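PDB 2QK2: LP04448p from Drosophila melanogaster, which probably helps to track growing microtubule plus ends, its HEAT-repeat TOG domain binding tubulin as in other XMAP215/Dis1 family members. Local coordinates for residues L103-K111 with N144-T153; L174-L185 with S196-M207. One frame throughout, in Å; residues are numbered along the deposited sequence.

Interaction 1 of 2, residues L103-K111 with N144-T153; sequences LLEKFKEKK and NKNPSVKSET
Leu104, on helix 93-105, lays CD2 3.9 Å from OG1 of Thr153, the two side chains crossing at about a right angle; that hydroxyl is already satisfied by Val149 O and Ser141 OG, so an apolar methyl can lie against it in this buried setting. The carbonyls of Leu104 and Glu105 rest on the compact, branched methyls of Val149, CG1 lying 3.7 Å from Leu104 O. Glu105 O also accepts a hydrogen bond from a water, 2.7 Å away, which is held more weakly by Asn144 ND2. Phe107 carries the centre of the contact: with CG beside the backbone N (chi1 -86°), its flat ring offers a face to the methylenes of Glu152, whose CB sits 3.5 Å from the centroid, 20° off the normal, in a CH-pi contact. The Glu152 chain bends at chi2, and OE2 forms a salt bridge to Arg119. With an alanine at Phe107, those methylenes would probably lose the face they lie on and the carboxylate its steady approach to Arg119. Ser148 is small enough for the aliphatic part of Lys110 to pass, CD 3.3 Å from OG. Thus the end of helix 93-105 and the turn after it pack on the start of helix 147-161 in the all-helical TOG domain, with Ile122 and Leu118 of helix 112-126 against Leu104 and Phe107, and Ser141 of helix 131-141 touching Leu104 and Val149.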
loop_
_atom_site.group_PDB
_atom_site.type_symbol
_atom_site.label_atom_id
_atom_site.label_comp_id
_atom_site.label_asym_id
_atom_site.label_seq_id
_atom_site.Cartn_x
_atom_site.Cartn_y
_atom_site.Cartn_z
ATOM N N LEU A 103 3.871 -0.089 7.087
ATOM C CA LEU A 103 2.532 -0.514 6.707
ATOM C C LEU A 103 2.472 -2.025 6.465
ATOM O O LEU A 103 1.565 -2.701 6.963
ATOM C CB LEU A 103 2.075 0.244 5.459
ATOM C CG LEU A 103 1.748 1.725 5.705
ATOM C CD1 LEU A 103 1.576 2.452 4.379
ATOM C CD2 LEU A 103 0.472 1.835 6.549
ATOM N N LEU A 104 3.433 -2.556 5.710
ATOM C CA LEU A 104 3.462 -3.989 5.414
ATOM C C LEU A 104 3.517 -4.837 6.685
ATOM O O LEU A 104 2.777 -5.812 6.822
ATOM C CB LEU A 104 4.655 -4.330 4.514
ATOM C CG LEU A 104 4.578 -3.796 3.078
ATOM C CD1 LEU A 104 5.891 -4.060 2.350
ATOM C CD2 LEU A 104 3.412 -4.446 2.353
ATOM N N GLU A 105 4.394 -4.467 7.613
ATOM C CA GLU A 105 4.520 -5.204 8.865
ATOM C C GLU A 105 3.251 -5.157 9.706
ATOM O O GLU A 105 2.964 -6.082 10.469
ATOM C CB GLU A 105 5.694 -4.664 9.677
ATOM C CG GLU A 105 7.026 -5.272 9.279
ATOM C CD GLU A 105 8.206 -4.565 9.916
ATOM O OE1 GLU A 105 8.088 -4.159 11.096
ATOM O OE2 GLU A 105 9.254 -4.427 9.238
ATOM N N LYS A 106 2.482 -4.083 9.561
ATOM C CA LYS A 106 1.258 -3.946 10.326
ATOM C C LYS A 106 0.168 -4.891 9.824
ATOM O O LYS A 106 -0.882 -5.032 10.456
ATOM C CB LYS A 106 0.779 -2.490 10.300
ATOM C CG LYS A 106 -0.361 -2.205 11.268
ATOM C CD LYS A 106 -0.011 -2.623 12.703
ATOM C CE LYS A 106 -1.236 -2.529 13.603
ATOM N NZ LYS A 106 -0.972 -3.005 14.989
ATOM N N PHE A 107 0.411 -5.550 8.690
ATOM C CA PHE A 107 -0.572 -6.492 8.172
ATOM C C PHE A 107 -0.647 -7.744 9.042
ATOM O O PHE A 107 -1.333 -8.706 8.701
ATOM C CB PHE A 107 -0.276 -6.861 6.712
ATOM C CG PHE A 107 -0.863 -5.892 5.720
ATOM C CD1 PHE A 107 -0.053 -5.231 4.805
ATOM C CD2 PHE A 107 -2.229 -5.618 5.727
ATOM C CE1 PHE A 107 -0.595 -4.308 3.912
ATOM C CE2 PHE A 107 -2.779 -4.698 4.839
ATOM C CZ PHE A 107 -1.961 -4.041 3.928
ATOM N N LYS A 108 0.063 -7.734 10.168
ATOM C CA LYS A 108 0.008 -8.859 11.097
ATOM C C LYS A 108 -1.354 -8.745 11.784
ATOM O O LYS A 108 -1.893 -9.725 12.296
ATOM C CB LYS A 108 1.124 -8.768 12.139
ATOM C CG LYS A 108 1.088 -7.483 12.941
ATOM C CD LYS A 108 2.056 -7.506 14.114
ATOM C CE LYS A 108 2.044 -6.163 14.837
ATOM N NZ LYS A 108 0.648 -5.719 15.159
ATOM N N GLU A 109 -1.900 -7.531 11.782
ATOM C CA GLU A 109 -3.206 -7.261 12.371
ATOM C C GLU A 109 -4.256 -7.746 11.376
ATOM O O GLU A 109 -4.262 -7.322 10.222
ATOM C CB GLU A 109 -3.364 -5.758 12.619
ATOM C CG GLU A 109 -4.763 -5.334 13.026
ATOM C CD GLU A 109 -5.223 -6.021 14.294
ATOM O OE1 GLU A 109 -6.149 -6.854 14.218
ATOM O OE2 GLU A 109 -4.651 -5.732 15.364
ATOM N N LYS A 110 -5.155 -8.618 11.821
ATOM C CA LYS A 110 -6.166 -9.168 10.924
ATOM C C LYS A 110 -7.558 -8.549 10.974
ATOM O O LYS A 110 -8.404 -8.879 10.145
ATOM C CB LYS A 110 -6.272 -10.679 11.135
ATOM C CG LYS A 110 -4.949 -11.410 10.933
ATOM C CD LYS A 110 -5.119 -12.924 10.982
ATOM C CE LYS A 110 -5.923 -13.425 9.792
ATOM N NZ LYS A 110 -6.000 -14.916 9.748
ATOM N N LYS A 111 -7.820 -7.662 11.926
ATOM C CA LYS A 111 -9.140 -7.049 11.970
ATOM C C LYS A 111 -9.381 -6.425 10.596
ATOM O O LYS A 111 -8.636 -5.549 10.160
ATOM C CB LYS A 111 -9.216 -5.988 13.069
ATOM C CG LYS A 111 -10.648 -5.571 13.394
ATOM C CD LYS A 111 -10.790 -5.191 14.860
ATOM C CE LYS A 111 -12.253 -5.124 15.281
ATOM N NZ LYS A 111 -12.405 -4.791 16.734
ATOM N N ASN A 144 8.479 -12.324 5.654
ATOM C CA ASN A 144 7.989 -12.163 7.021
ATOM C C ASN A 144 7.445 -13.520 7.468
ATOM O O ASN A 144 6.813 -14.225 6.683
ATOM C CB ASN A 144 6.881 -11.103 7.055
ATOM C CG ASN A 144 6.506 -10.681 8.467
ATOM O OD1 ASN A 144 5.999 -11.477 9.255
ATOM N ND2 ASN A 144 6.747 -9.414 8.786
ATOM N N LYS A 145 7.690 -13.892 8.719
ATOM C CA LYS A 145 7.226 -15.184 9.218
ATOM C C LYS A 145 5.710 -15.244 9.365
ATOM O O LYS A 145 5.121 -16.324 9.391
ATOM C CB LYS A 145 7.877 -15.509 10.571
ATOM C CG LYS A 145 7.213 -14.850 11.784
ATOM C CD LYS A 145 7.941 -13.591 12.258
ATOM C CE LYS A 145 7.883 -12.464 11.234
ATOM N NZ LYS A 145 8.583 -11.233 11.704
ATOM N N ASN A 146 5.080 -14.081 9.459
ATOM C CA ASN A 146 3.636 -14.009 9.626
ATOM C C ASN A 146 2.875 -14.240 8.311
ATOM O O ASN A 146 3.011 -13.469 7.358
ATOM C CB ASN A 146 3.266 -12.647 10.200
ATOM C CG ASN A 146 1.858 -12.606 10.717
ATOM O OD1 ASN A 146 1.604 -12.938 11.874
ATOM N ND2 ASN A 146 0.923 -12.213 9.858
ATOM N N PRO A 147 2.047 -15.298 8.253
ATOM C CA PRO A 147 1.270 -15.621 7.052
ATOM C C PRO A 147 0.423 -14.451 6.549
ATOM O O PRO A 147 0.308 -14.229 5.345
ATOM C CB PRO A 147 0.400 -16.796 7.506
ATOM C CG PRO A 147 1.231 -17.443 8.570
ATOM C CD PRO A 147 1.756 -16.256 9.335
ATOM N N SER A 148 -0.174 -13.710 7.476
ATOM C CA SER A 148 -1.011 -12.573 7.108
ATOM C C SER A 148 -0.221 -11.507 6.357
ATOM O O SER A 148 -0.722 -10.911 5.401
ATOM C CB SER A 148 -1.648 -11.959 8.355
ATOM O OG SER A 148 -2.639 -12.823 8.881
ATOM N N VAL A 149 1.010 -11.267 6.796
ATOM C CA VAL A 149 1.862 -10.276 6.147
ATOM C C VAL A 149 2.236 -10.758 4.747
ATOM O O VAL A 149 2.156 -9.993 3.787
ATOM C CB VAL A 149 3.147 -10.013 6.965
ATOM C CG1 VAL A 149 4.125 -9.148 6.160
ATOM C CG2 VAL A 149 2.786 -9.322 8.283
ATOM N N LYS A 150 2.632 -12.025 4.629
ATOM C CA LYS A 150 3.004 -12.578 3.330
ATOM C C LYS A 150 1.858 -12.433 2.340
ATOM O O LYS A 150 2.053 -12.005 1.203
ATOM C CB LYS A 150 3.353 -14.067 3.429
ATOM C CG LYS A 150 4.595 -14.417 4.230
ATOM C CD LYS A 150 5.049 -15.817 3.835
ATOM C CE LYS A 150 6.103 -16.377 4.761
ATOM N NZ LYS A 150 5.464 -16.843 6.020
ATOM N N SER A 151 0.661 -12.806 2.776
ATOM C CA SER A 151 -0.510 -12.733 1.916
ATOM C C SER A 151 -0.824 -11.305 1.477
ATOM O O SER A 151 -0.980 -11.037 0.285
ATOM C CB SER A 151 -1.728 -13.322 2.632
ATOM O OG SER A 151 -2.891 -13.157 1.842
ATOM N N GLU A 152 -0.924 -10.391 2.441
ATOM C CA GLU A 152 -1.241 -9.000 2.121
ATOM C C GLU A 152 -0.141 -8.348 1.293
ATOM O O GLU A 152 -0.410 -7.445 0.502
ATOM C CB GLU A 152 -1.493 -8.193 3.395
ATOM C CG GLU A 152 -2.801 -8.542 4.130
ATOM C CD GLU A 152 -4.054 -8.253 3.308
ATOM O OE1 GLU A 152 -4.089 -7.224 2.591
ATOM O OE2 GLU A 152 -5.020 -9.049 3.391
ATOM N N THR A 153 1.096 -8.804 1.465
ATOM C CA THR A 153 2.191 -8.246 0.685
ATOM C C THR A 153 1.995 -8.683 -0.769
ATOM O O THR A 153 2.134 -7.881 -1.690
ATOM C CB THR A 153 3.569 -8.736 1.186
ATOM O OG1 THR A 153 3.776 -8.296 2.534
ATOM C CG2 THR A 153 4.686 -8.173 0.314
HETATM O O HOH W 1 4.664 -8.066 11.139
#

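Interaction 2 of 2, residues L174-L185 with S196-M207; sequences LKLLTTSLVKTL and SAEALGTLIKLM
Leu174 and Leu203 both hold CG anti to the backbone N (chi1 178° and -180°), and in Leu174 this turn carries CD1 over to the facing helix. The two side chains meet at a slant, CD1 of Leu174 3.7 Å from CD2 of Leu203; selenomethionine Met207 adds its CG, and Thr178 OG1, bonded to Leu174 O, also touches Leu203 CD2. Further along, Leu181 and Leu200 lie alongside, running opposite ways, with CB of Leu181 3.6 Å from CD1 of Leu200. Leu200 is a knob in a hole made by Thr178, Leu181, Val182 and Leu185. The small methyl of Ala199 leaves room for Leu181 CD1 at 3.8 Å. Segments 174-185 and 196-207, axes 9.1 Å apart at closest approach and 148° between their directions, show an antiparallel packing of neighbouring helices, as expected in a HEAT-repeat array. At the other end of the seam, Leu185 spreads its methyls over Ala197 and Leu200. Here the buried hydroxyls of Thr184 and Ser196 meet, OG1 to OG 2.6 Å, in a hydrogen bond, although the single proton of Thr184 could go instead to Leu181 O. Ser196 OG has a further partner in Val192 O, a carbonyl of its own helix.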
loop_
_atom_site.group_PDB
_atom_site.type_symbol
_atom_site.label_atom_id
_atom_site.label_comp_id
_atom_site.label_asym_id
_atom_site.label_seq_id
_atom_site.Cartn_x
_atom_site.Cartn_y
_atom_site.Cartn_z
ATOM N N LEU A 174 11.946 -8.173 -12.481
ATOM C CA LEU A 174 10.966 -9.182 -12.860
ATOM C C LEU A 174 11.364 -10.527 -12.259
ATOM O O LEU A 174 10.545 -11.223 -11.670
ATOM C CB LEU A 174 10.884 -9.307 -14.388
ATOM C CG LEU A 174 9.898 -10.380 -14.874
ATOM C CD1 LEU A 174 8.494 -9.968 -14.460
ATOM C CD2 LEU A 174 9.985 -10.563 -16.392
ATOM N N LYS A 175 12.632 -10.890 -12.407
ATOM C CA LYS A 175 13.117 -12.156 -11.867
ATOM C C LYS A 175 13.033 -12.191 -10.342
ATOM O O LYS A 175 12.609 -13.188 -9.762
ATOM C CB LYS A 175 14.558 -12.399 -12.324
ATOM C CG LYS A 175 14.684 -12.578 -13.834
ATOM C CD LYS A 175 16.118 -12.385 -14.313
ATOM C CE LYS A 175 17.031 -13.517 -13.870
ATOM N NZ LYS A 175 16.723 -14.770 -14.607
ATOM N N LEU A 176 13.437 -11.100 -9.694
ATOM C CA LEU A 176 13.405 -11.025 -8.236
ATOM C C LEU A 176 11.976 -11.163 -7.704
ATOM O O LEU A 176 11.716 -11.899 -6.751
ATOM C CB LEU A 176 14.002 -9.695 -7.765
ATOM C CG LEU A 176 13.957 -9.432 -6.256
ATOM C CD1 LEU A 176 14.841 -10.442 -5.534
ATOM C CD2 LEU A 176 14.431 -8.013 -5.973
ATOM N N LEU A 177 11.052 -10.447 -8.323
ATOM C CA LEU A 177 9.659 -10.493 -7.911
ATOM C C LEU A 177 9.059 -11.880 -8.130
ATOM O O LEU A 177 8.413 -12.426 -7.239
ATOM C CB LEU A 177 8.859 -9.448 -8.690
ATOM C CG LEU A 177 8.295 -8.232 -7.949
ATOM C CD1 LEU A 177 9.230 -7.761 -6.858
ATOM C CD2 LEU A 177 8.051 -7.126 -8.966
ATOM N N THR A 178 9.276 -12.447 -9.314
ATOM C CA THR A 178 8.738 -13.767 -9.629
ATOM C C THR A 178 9.306 -14.823 -8.680
ATOM O O THR A 178 8.562 -15.618 -8.102
ATOM C CB THR A 178 9.052 -14.162 -11.090
ATOM O OG1 THR A 178 8.607 -13.119 -11.972
ATOM C CG2 THR A 178 8.331 -15.460 -11.457
ATOM N N THR A 179 10.624 -14.824 -8.516
ATOM C CA THR A 179 11.286 -15.776 -7.627
ATOM C C THR A 179 10.706 -15.709 -6.217
ATOM O O THR A 179 10.395 -16.738 -5.617
ATOM C CB THR A 179 12.806 -15.498 -7.533
ATOM O OG1 THR A 179 13.420 -15.777 -8.794
ATOM C CG2 THR A 179 13.450 -16.365 -6.457
ATOM N N SER A 180 10.565 -14.493 -5.696
ATOM C CA SER A 180 10.038 -14.298 -4.352
ATOM C C SER A 180 8.598 -14.784 -4.220
ATOM O O SER A 180 8.244 -15.423 -3.229
ATOM C CB SER A 180 10.109 -12.817 -3.962
ATOM O OG SER A 180 11.446 -12.349 -3.973
ATOM N N LEU A 181 7.776 -14.473 -5.219
ATOM C CA LEU A 181 6.375 -14.872 -5.213
ATOM C C LEU A 181 6.182 -16.379 -5.416
ATOM O O LEU A 181 5.243 -16.959 -4.876
ATOM C CB LEU A 181 5.596 -14.088 -6.284
ATOM C CG LEU A 181 5.335 -12.611 -5.956
ATOM C CD1 LEU A 181 4.819 -11.858 -7.184
ATOM C CD2 LEU A 181 4.330 -12.537 -4.824
ATOM N N VAL A 182 7.054 -17.012 -6.197
ATOM C CA VAL A 182 6.937 -18.454 -6.414
ATOM C C VAL A 182 7.230 -19.141 -5.084
ATOM O O VAL A 182 6.644 -20.176 -4.753
ATOM C CB VAL A 182 7.928 -18.954 -7.484
ATOM C CG1 VAL A 182 7.982 -20.481 -7.484
ATOM C CG2 VAL A 182 7.496 -18.456 -8.849
ATOM N N LYS A 183 8.126 -18.538 -4.313
ATOM C CA LYS A 183 8.490 -19.078 -3.014
ATOM C C LYS A 183 7.266 -19.089 -2.089
ATOM O O LYS A 183 6.966 -20.100 -1.460
ATOM C CB LYS A 183 9.611 -18.236 -2.412
ATOM C CG LYS A 183 10.427 -18.935 -1.341
ATOM C CD LYS A 183 11.695 -18.147 -1.067
ATOM C CE LYS A 183 12.506 -17.981 -2.351
ATOM N NZ LYS A 183 13.573 -16.945 -2.233
ATOM N N THR A 184 6.549 -17.975 -2.008
ATOM C CA THR A 184 5.374 -17.933 -1.149
ATOM C C THR A 184 4.236 -18.746 -1.769
ATOM O O THR A 184 3.341 -19.219 -1.065
ATOM C CB THR A 184 4.906 -16.470 -0.872
ATOM O OG1 THR A 184 4.722 -15.767 -2.106
ATOM C CG2 THR A 184 5.943 -15.739 -0.025
ATOM N N LEU A 185 4.277 -18.915 -3.088
ATOM C CA LEU A 185 3.254 -19.694 -3.781
ATOM C C LEU A 185 3.327 -21.144 -3.308
ATOM O O LEU A 185 2.313 -21.838 -3.222
ATOM C CB LEU A 185 3.478 -19.650 -5.296
ATOM C CG LEU A 185 2.577 -20.540 -6.160
ATOM C CD1 LEU A 185 1.139 -20.024 -6.133
ATOM C CD2 LEU A 185 3.109 -20.562 -7.588
ATOM N N SER A 196 -0.368 -15.221 -3.673
ATOM C CA SER A 196 0.804 -15.277 -4.537
ATOM C C SER A 196 0.391 -15.576 -5.977
ATOM O O SER A 196 0.963 -15.029 -6.922
ATOM C CB SER A 196 1.776 -16.352 -4.050
ATOM O OG SER A 196 2.204 -16.076 -2.728
ATOM N N ALA A 197 -0.599 -16.450 -6.141
ATOM C CA ALA A 197 -1.082 -16.801 -7.473
ATOM C C ALA A 197 -1.705 -15.572 -8.130
ATOM O O ALA A 197 -1.529 -15.343 -9.329
ATOM C CB ALA A 197 -2.123 -17.927 -7.383
ATOM N N GLU A 198 -2.438 -14.786 -7.344
ATOM C CA GLU A 198 -3.081 -13.584 -7.874
ATOM C C GLU A 198 -2.044 -12.574 -8.355
ATOM O O GLU A 198 -2.208 -11.956 -9.409
ATOM C CB GLU A 198 -3.978 -12.938 -6.816
ATOM C CG GLU A 198 -4.905 -11.876 -7.394
ATOM C CD GLU A 198 -5.937 -11.384 -6.396
ATOM O OE1 GLU A 198 -6.309 -12.153 -5.488
ATOM O OE2 GLU A 198 -6.392 -10.233 -6.533
ATOM N N ALA A 199 -0.969 -12.423 -7.589
ATOM C CA ALA A 199 0.095 -11.493 -7.945
ATOM C C ALA A 199 0.810 -11.969 -9.209
ATOM O O ALA A 199 1.105 -11.176 -10.111
ATOM C CB ALA A 199 1.095 -11.371 -6.789
ATOM N N LEU A 200 1.094 -13.266 -9.261
ATOM C CA LEU A 200 1.777 -13.856 -10.409
ATOM C C LEU A 200 0.931 -13.728 -11.675
ATOM O O LEU A 200 1.444 -13.397 -12.745
ATOM C CB LEU A 200 2.082 -15.333 -10.139
ATOM C CG LEU A 200 3.490 -15.804 -9.748
ATOM C CD1 LEU A 200 4.470 -14.646 -9.651
ATOM C CD2 LEU A 200 3.402 -16.568 -8.449
ATOM N N GLY A 201 -0.366 -13.992 -11.548
ATOM C CA GLY A 201 -1.249 -13.896 -12.696
ATOM C C GLY A 201 -1.331 -12.470 -13.208
ATOM O O GLY A 201 -1.370 -12.225 -14.419
ATOM N N THR A 202 -1.355 -11.514 -12.285
ATOM C CA THR A 202 -1.432 -10.114 -12.673
ATOM C C THR A 202 -0.128 -9.735 -13.366
ATOM O O THR A 202 -0.128 -8.990 -14.346
ATOM C CB THR A 202 -1.669 -9.211 -11.440
ATOM O OG1 THR A 202 -2.827 -9.675 -10.734
ATOM C CG2 THR A 202 -1.898 -7.766 -11.871
ATOM N N LEU A 203 0.982 -10.265 -12.862
ATOM C CA LEU A 203 2.284 -9.986 -13.448
ATOM C C LEU A 203 2.338 -10.451 -14.903
ATOM O O LEU A 203 2.912 -9.770 -15.751
ATOM C CB LEU A 203 3.391 -10.678 -12.653
ATOM C CG LEU A 203 4.812 -10.446 -13.175
ATOM C CD1 LEU A 203 5.149 -8.956 -13.096
ATOM C CD2 LEU A 203 5.803 -11.258 -12.353
ATOM N N ILE A 204 1.752 -11.613 -15.186
ATOM C CA ILE A 204 1.737 -12.144 -16.549
ATOM C C ILE A 204 0.832 -11.270 -17.419
ATOM O O ILE A 204 1.155 -10.973 -18.577
ATOM C CB ILE A 204 1.210 -13.606 -16.594
ATOM C CG1 ILE A 204 2.120 -14.526 -15.773
ATOM C CG2 ILE A 204 1.157 -14.090 -18.035
ATOM C CD1 ILE A 204 1.657 -15.976 -15.756
ATOM N N LYS A 205 -0.301 -10.866 -16.853
ATOM C CA LYS A 205 -1.246 -10.000 -17.549
ATOM C C LYS A 205 -0.543 -8.725 -18.017
ATOM O O LYS A 205 -0.760 -8.258 -19.131
ATOM C CB LYS A 205 -2.395 -9.614 -16.616
ATOM C CG LYS A 205 -3.776 -9.928 -17.158
ATOM C CD LYS A 205 -4.092 -9.132 -18.411
ATOM C CE LYS A 205 -5.259 -9.760 -19.172
ATOM N NZ LYS A 205 -6.421 -10.117 -18.296
ATOM N N LEU A 206 0.314 -8.174 -17.165
ATOM C CA LEU A 206 1.027 -6.943 -17.490
ATOM C C LEU A 206 2.263 -7.100 -18.374
ATOM O O LEU A 206 2.460 -6.324 -19.308
ATOM C CB LEU A 206 1.451 -6.225 -16.202
ATOM C CG LEU A 206 2.238 -4.914 -16.371
ATOM C CD1 LEU A 206 1.293 -3.815 -16.836
ATOM C CD2 LEU A 206 2.892 -4.520 -15.055
HETATM N N MSE A 207 3.101 -8.088 -18.077
HETATM C CA MSE A 207 4.335 -8.269 -18.827
HETATM C C MSE A 207 4.262 -9.222 -20.015
HETATM O O MSE A 207 5.155 -9.213 -20.863
HETATM C CB MSE A 207 5.457 -8.722 -17.883
HETATM C CG MSE A 207 5.688 -7.805 -16.684
HETATM SE SE MSE A 207 6.080 -5.960 -17.173
HETATM C CE MSE A 207 7.919 -6.174 -17.729
#

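In the fold
Along the chain the two contacts come one after the other, and their centres lie about 18 Å apart within the same TOG domain. Helix 147-161, which supplies the second segment of interaction 1, is followed in the chain by helix 171-185, the first of interaction 2, and the two contacts touch directly where CD of Lys150 packs 4.0 Å from CG2 of Thr184. Helix 147-161 also reaches the other partner of interaction 2: Ser151 OG is hydrogen-bonded to Ser195 OG, and Leu161 touches Thr202 and Leu203. Interaction 1, partly buried, thus joins helix 93-105 and its following turn to this group, whereas interaction 2 is a buried helix pair.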